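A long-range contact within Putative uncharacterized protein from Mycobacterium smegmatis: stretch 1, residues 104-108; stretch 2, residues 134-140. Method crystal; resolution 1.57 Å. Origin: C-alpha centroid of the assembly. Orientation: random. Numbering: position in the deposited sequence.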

# COMPACT_ATOMS: atom_id res chain seq x y z
N THR A 104 18.54 4.03 -1.84
CA THR A 104 18.87 2.70 -2.36
C THR A 104 19.23 2.80 -3.84
O THR A 104 19.11 3.87 -4.45
N ASP A 105 19.66 1.69 -4.43
CA ASP A 105 19.96 1.68 -5.85
C ASP A 105 18.78 1.17 -6.67
O ASP A 105 18.92 0.85 -7.85
N LEU A 106 17.61 1.11 -6.05
CA LEU A 106 16.42 0.59 -6.71
C LEU A 106 15.65 1.70 -7.42
O LEU A 106 15.48 2.78 -6.88
N PRO A 107 15.16 1.41 -8.63
CA PRO A 107 14.25 2.35 -9.30
C PRO A 107 12.88 2.31 -8.64
O PRO A 107 12.59 1.38 -7.87
N VAL A 108 12.02 3.28 -8.94
CA VAL A 108 10.66 3.25 -8.41
C VAL A 108 9.88 2.09 -9.02
O VAL A 108 10.22 1.58 -10.09
N GLU A 134 15.33 -8.55 -10.97
CA GLU A 134 16.23 -8.33 -9.85
C GLU A 134 15.66 -7.35 -8.83
O GLU A 134 15.72 -7.59 -7.62
N ALA A 135 15.11 -6.24 -9.31
CA ALA A 135 14.50 -5.26 -8.43
C ALA A 135 13.34 -5.88 -7.66
O ALA A 135 13.24 -5.75 -6.43
N LEU A 136 12.45 -6.57 -8.37
CA LEU A 136 11.30 -7.18 -7.74
C LEU A 136 11.75 -8.20 -6.68
O LEU A 136 11.20 -8.24 -5.58
N GLN A 137 12.74 -9.01 -7.01
CA GLN A 137 13.22 -10.01 -6.08
C GLN A 137 13.73 -9.35 -4.80
O GLN A 137 13.49 -9.84 -3.70
N GLN A 138 14.44 -8.24 -4.95
CA GLN A 138 15.01 -7.57 -3.78
C GLN A 138 13.92 -7.01 -2.87
O GLN A 138 14.04 -7.06 -1.65
N VAL A 139 12.86 -6.49 -3.48
CA VAL A 139 11.74 -5.97 -2.71
C VAL A 139 10.96 -7.10 -2.04
O VAL A 139 10.51 -6.96 -0.90
N LEU A 140 10.81 -8.23 -2.73
CA LEU A 140 10.18 -9.41 -2.11
C LEU A 140 10.98 -9.84 -0.88
O LEU A 140 10.42 -10.23 0.14

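The contact joins an irregular segment, residues 104-108, to nearly two turns of a helix that begins before residue 134 and runs on past residue 140. Backbone approach is closest at Leu106 and Ala135, whose CA atoms lie 6.4 Å apart, and the two sides together bury 201 Å². That is a small interface, and Leu106 accounts for most of the area covered on the loop side.

Apolar packing is the main component. Leu106 points its CA-to-CB bond toward the helix and loses 77 Å² to it, the largest share of any residue here. Its chi1 of -64° (m) and chi2 of 171° (t) are the common leucine pairing, and they place the two methyl groups over successive parts of the helix. CD2 of Leu106 lies 4.1 Å from CA of Ala135 and 4.3 Å from CB of Ala135, while CD1 of Leu106 lies 4.1 Å from CG2 of Val139. Ala135 and Val139 are four residues apart, and their positions are linked by the helical hydrogen bond from Val139 N to Ala135 O, 3.1 Å, so the leucine spans about one turn. Ala135, buried, also points toward the loop, and CD2 of Leu106 rests against both its CA and its CB. Val139, chi1 172° (t), is set sideways to the loop and gives up just 17 Å², but its CG2 methyl still meets the leucine. Pro107 adds a looser contact at the margin: its ring, C-gamma endo, brings CD to 4.5 Å from CB of Ala135.

The polar side chains contribute proximity without pairing, since no hydrogen bond crosses between the stretches. Gln138 points toward the loop with an extended start, chi1 -172° (t) and chi2 177° (t), and chi3 of -27°. This conformation carries its OE1 to 3.5 Å from CD2 of Leu106, so the amide end packs against a methyl group; 45 Å² of the residue is covered. Asp105, chi1 63° (p) and chi2 -5°, starts sideways, but its carboxylate end comes nearer the helix. There OD1 of Asp105 stands 4.3 Å from OE1 of Gln138, an oxygen-to-oxygen approach too long for a hydrogen bond.

The one side-chain hydrogen bond within the loop links Leu106 to Thr104. The backbone N of Leu106 donates to OG1 of Thr104 at 3.1 Å with an N-H...O angle of 161°, close to linear. Thr104 adopts chi1 79° (p), which places OG1 within reach of that N; although its CA-to-CB bond points toward the helix, its side chain makes no contact there.

The remaining residues lie outside the packing. Leu136 points away from the loop, and the side chains of Glu134, Gln137 and Leu140 do not come within contact distance of it. Val108, likewise, remains clear of the helix stretch.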

# COMPACT_ATOMS: atom_id res chain seq x y z
CB THR A 104 17.70 1.71 -2.21
OG1 THR A 104 16.73 1.94 -3.24
CG2 THR A 104 17.03 1.85 -0.84
CB ASP A 105 21.23 0.86 -6.14
CG ASP A 105 21.09 -0.60 -5.76
OD1 ASP A 105 20.06 -0.99 -5.18
OD2 ASP A 105 22.04 -1.37 -6.04
CB LEU A 106 15.50 -0.07 -5.69
CG LEU A 106 16.03 -1.31 -4.98
CD1 LEU A 106 15.09 -1.71 -3.84
CD2 LEU A 106 16.23 -2.47 -5.95
CB PRO A 107 14.15 1.81 -10.72
CG PRO A 107 14.40 0.32 -10.57
CD PRO A 107 15.38 0.19 -9.43
CB VAL A 108 9.89 4.58 -8.67
CG1 VAL A 108 10.61 5.76 -8.02
CG2 VAL A 108 9.70 4.82 -10.18
CB GLU A 134 17.61 -7.87 -10.32
CG GLU A 134 17.65 -7.35 -11.76
CD GLU A 134 17.71 -8.46 -12.80
OE1 GLU A 134 16.72 -8.65 -13.53
OE2 GLU A 134 18.76 -9.14 -12.90
CB ALA A 135 14.01 -4.06 -9.22
CB LEU A 136 10.41 -7.85 -8.79
CG LEU A 136 9.12 -8.52 -8.30
CD1 LEU A 136 8.48 -7.68 -7.20
CD2 LEU A 136 8.16 -8.70 -9.46
CB GLN A 137 14.32 -10.87 -6.71
CG GLN A 137 14.72 -12.05 -5.84
CD GLN A 137 13.53 -12.90 -5.45
OE1 GLN A 137 12.80 -13.40 -6.30
NE2 GLN A 137 13.32 -13.04 -4.14
CB GLN A 138 15.99 -6.48 -4.20
CG GLN A 138 16.76 -5.90 -3.02
CD GLN A 138 17.78 -4.85 -3.43
OE1 GLN A 138 18.29 -4.87 -4.55
NE2 GLN A 138 18.08 -3.92 -2.52
CB VAL A 139 10.83 -5.09 -3.60
CG1 VAL A 139 9.57 -4.70 -2.86
CG2 VAL A 139 11.60 -3.86 -4.06
CB LEU A 140 10.05 -10.57 -3.10
CG LEU A 140 8.96 -10.46 -4.17
CD1 LEU A 140 9.21 -11.46 -5.30
CD2 LEU A 140 7.56 -10.63 -3.60